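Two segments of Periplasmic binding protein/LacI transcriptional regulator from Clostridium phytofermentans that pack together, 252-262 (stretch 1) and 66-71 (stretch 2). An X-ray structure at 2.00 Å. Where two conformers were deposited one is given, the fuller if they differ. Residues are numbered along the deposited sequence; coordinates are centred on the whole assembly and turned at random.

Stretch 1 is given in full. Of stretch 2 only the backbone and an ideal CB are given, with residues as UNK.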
# COMPACT_ATOMS: atom_id res chain seq x y z
N LEU A 252 5.91 -12.50 8.13
CA LEU A 252 4.93 -13.55 8.01
C LEU A 252 4.92 -14.18 6.63
O LEU A 252 4.65 -15.37 6.51
CB LEU A 252 3.49 -13.02 8.33
CG LEU A 252 3.25 -12.30 9.69
CD1 LEU A 252 1.80 -11.75 9.89
CD2 LEU A 252 3.70 -13.09 10.92
N GLY A 253 5.13 -13.39 5.58
CA GLY A 253 5.01 -13.91 4.21
C GLY A 253 6.05 -15.05 4.15
O GLY A 253 5.78 -16.18 3.70
N VAL A 254 7.23 -14.74 4.61
CA VAL A 254 8.32 -15.75 4.60
C VAL A 254 8.01 -16.96 5.49
O VAL A 254 7.83 -18.10 5.01
CB VAL A 254 9.73 -15.16 4.94
CG1 VAL A 254 10.81 -16.29 4.93
CG2 VAL A 254 10.10 -14.12 3.88
N GLU A 255 7.98 -16.71 6.80
CA GLU A 255 7.62 -17.72 7.76
C GLU A 255 6.50 -18.69 7.31
O GLU A 255 6.66 -19.88 7.41
CB GLU A 255 7.26 -17.02 9.06
CG GLU A 255 6.98 -17.93 10.19
CD GLU A 255 6.57 -17.14 11.38
OE1 GLU A 255 5.47 -16.51 11.30
OE2 GLU A 255 7.33 -17.11 12.38
N LYS A 256 5.40 -18.18 6.78
CA LYS A 256 4.24 -18.99 6.49
C LYS A 256 4.36 -19.62 5.10
O LYS A 256 3.65 -20.56 4.78
CB LYS A 256 2.94 -18.17 6.50
CG LYS A 256 2.55 -17.53 7.86
CD LYS A 256 2.29 -18.58 8.92
CE LYS A 256 1.57 -17.97 10.15
NZ LYS A 256 2.53 -17.61 11.22
N ALA A 257 5.25 -19.09 4.27
CA ALA A 257 5.65 -19.77 3.00
C ALA A 257 6.26 -21.10 3.40
O ALA A 257 6.21 -22.09 2.64
CB ALA A 257 6.69 -18.96 2.26
N LEU A 258 6.83 -21.10 4.61
CA LEU A 258 7.43 -22.27 5.16
C LEU A 258 6.41 -23.38 5.45
O LEU A 258 6.65 -24.55 5.20
CB LEU A 258 8.21 -21.92 6.41
CG LEU A 258 9.69 -21.51 6.25
CD1 LEU A 258 10.43 -21.72 7.59
CD2 LEU A 258 10.32 -22.34 5.12
N LYS A 259 5.23 -22.99 5.93
CA LYS A 259 4.20 -23.95 6.21
C LYS A 259 3.80 -24.63 4.94
O LYS A 259 3.75 -25.86 4.90
CB LYS A 259 3.03 -23.29 6.90
CG LYS A 259 3.50 -22.67 8.19
CD LYS A 259 2.56 -22.93 9.29
CE LYS A 259 3.26 -22.76 10.62
NZ LYS A 259 2.82 -23.89 11.47
N LEU A 260 3.61 -23.86 3.88
CA LEU A 260 3.16 -24.46 2.62
C LEU A 260 4.13 -25.51 2.10
O LEU A 260 3.71 -26.54 1.61
CB LEU A 260 3.04 -23.42 1.52
CG LEU A 260 2.22 -22.18 1.78
CD1 LEU A 260 2.46 -21.17 0.64
CD2 LEU A 260 0.73 -22.59 1.88
N LEU A 261 5.42 -25.19 2.14
CA LEU A 261 6.45 -26.10 1.66
C LEU A 261 6.54 -27.33 2.55
O LEU A 261 6.89 -28.39 2.06
CB LEU A 261 7.79 -25.38 1.70
CG LEU A 261 8.58 -24.84 0.52
CD1 LEU A 261 7.92 -24.56 -0.86
CD2 LEU A 261 9.10 -23.63 1.12
N LYS A 262 6.31 -27.18 3.87
CA LYS A 262 6.09 -28.31 4.81
C LYS A 262 4.72 -29.03 4.62
O LYS A 262 4.44 -30.05 5.24
CB LYS A 262 6.19 -27.85 6.26
CG LYS A 262 7.51 -28.02 6.89
CD LYS A 262 8.29 -26.75 6.87
CE LYS A 262 9.37 -26.78 7.95
NZ LYS A 262 8.77 -26.77 9.33
N UNK A 66 12.96 -20.84 -8.04
CA UNK A 66 12.80 -20.72 -6.55
C UNK A 66 11.68 -21.71 -6.05
O UNK A 66 10.94 -22.32 -6.88
CB UNK A 66 12.44 -19.28 -6.17
N UNK A 67 11.58 -21.90 -4.75
CA UNK A 67 10.53 -22.71 -4.17
C UNK A 67 9.26 -21.86 -4.00
O UNK A 67 8.12 -22.37 -4.05
CB UNK A 67 10.98 -23.30 -2.83
N UNK A 68 9.45 -20.55 -3.84
CA UNK A 68 8.36 -19.62 -3.46
C UNK A 68 8.61 -18.30 -4.13
O UNK A 68 9.75 -17.86 -4.21
CB UNK A 68 8.26 -19.44 -1.94
N UNK A 69 7.56 -17.64 -4.59
CA UNK A 69 7.74 -16.24 -4.98
C UNK A 69 6.78 -15.46 -4.11
O UNK A 69 5.60 -15.85 -3.98
CB UNK A 69 7.49 -16.00 -6.47
N UNK A 70 7.25 -14.38 -3.46
CA UNK A 70 6.33 -13.50 -2.71
C UNK A 70 6.06 -12.26 -3.57
O UNK A 70 7.02 -11.65 -4.03
CB UNK A 70 6.91 -13.11 -1.35
N UNK A 71 4.81 -11.82 -3.73
CA UNK A 71 4.59 -10.91 -4.80
C UNK A 71 3.67 -9.87 -4.30
O UNK A 71 2.62 -10.23 -3.76
CB UNK A 71 4.04 -11.60 -6.05

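The helix of stretch 1 crosses the short strand of stretch 2 in a roughly antiparallel sense, at 147° between their N-to-C directions and with 9.8 Å between the axes at closest approach. What it offers is almost wholly apolar: Gly-253, Val-254, Ala-257 and Leu-261 lie along the near side, while the charged groups of Glu-255, Lys-256 and Lys-259 are out of reach. No hydrogen bond joins the two stretches, so shape and apolar character must do the work.

Position 66 precedes the strand, and its ideal CB has nothing of stretch 1 within 5.5 Å. The helix therefore sets no demand; phi of -76° and psi of 168° suit many residues, proline among them. The deposited residue is Pro-66, which makes no contact with the helix.

At position 67 the CA-to-CB bond points toward the helix, and the ideal CB lies 3.9 Å from Leu-261 CD1. Phi and psi of -84° and -27° are not those of an extended strand. A small or medium side chain would fit, apolar or polar, provided a polar end could turn from the leucine, since stretch 1 supplies no partner for it here. Asp-67 is found. Its CB rests 3.9 Å from Leu-261 CD1, as does its backbone O from the same CD1, so the methyl group packs on the aliphatic base of the residue. The carboxylate extends beyond this contact, with OD2 hydrogen-bonded elsewhere in the structure.

Position 68 begins the strand and again points toward the helix. Its ideal CB is 4.5 Å from Ala-257 CB and 5.2 Å from Leu-261 CD1. The small alanine leaves room for a side chain of moderate size, and valine or isoleucine would suit both the apolar surroundings and the extended backbone; leucine is also conceivable. The residue is Val-68, with chi1 at 178° (t) in the conformer given. Both methyls pack on the alanine: Val-68 CG1 lies 3.9 Å and Val-68 CG2 4.0 Å from Ala-257 CB, and CG2 also lies 3.8 Å from Leu-261 CD2. CG2 alone meets both Ala-257 and Leu-261, one turn apart on the helix; the second branch, CG1, adds to the packing on the alanine.

The alternation of a strand carries position 69 out of reach, so the helix does not discriminate among side chains there. Ile-69 has a beta-branched side chain, well matched to extended backbone angles.

Position 70 faces the helix once more, but its ideal CB has no atom of stretch 1 within 5.5 Å. Opposite it, Gly-253 has no side chain, which leaves a gap that a longer apolar residue such as leucine, isoleucine or methionine could enter. Leu-70 does so, with chi angles of -57° (m) and 80° (p). Its CD2 lies 3.9 Å from Gly-253 C and 4.1 Å from Val-254 CG2. An ideal CB on Gly-253 would sit a tight 3.2 Å from that CD2, so the close fit depends on the glycine.

Position 71 is out of reach again, and the helix leaves its identity undetermined. It is Leu-71, another apolar residue in the strand.

Stretch 2 (66-71) PDVILL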
# COMPACT_ATOMS: atom_id res chain seq x y z
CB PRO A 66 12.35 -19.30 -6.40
CG PRO A 66 11.39 -19.17 -7.76
CD PRO A 66 12.21 -19.84 -8.82
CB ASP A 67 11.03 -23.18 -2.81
CG ASP A 67 12.10 -24.26 -2.91
OD1 ASP A 67 11.89 -25.25 -3.66
OD2 ASP A 67 13.15 -24.06 -2.29
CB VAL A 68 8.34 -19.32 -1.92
CG1 VAL A 68 7.21 -18.30 -1.59
CG2 VAL A 68 8.18 -20.61 -1.07
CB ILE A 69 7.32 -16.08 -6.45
CG1 ILE A 69 8.50 -16.39 -7.40
CG2 ILE A 69 6.62 -14.69 -6.71
CD1 ILE A 69 7.98 -16.73 -8.90
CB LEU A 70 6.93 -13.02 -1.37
CG LEU A 70 7.35 -14.13 -0.43
CD1 LEU A 70 8.69 -14.70 -0.84
CD2 LEU A 70 7.45 -13.46 0.86
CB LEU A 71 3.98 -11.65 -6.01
CG LEU A 71 3.43 -10.78 -7.13
CD1 LEU A 71 4.53 -9.88 -7.78
CD2 LEU A 71 2.73 -11.70 -8.16
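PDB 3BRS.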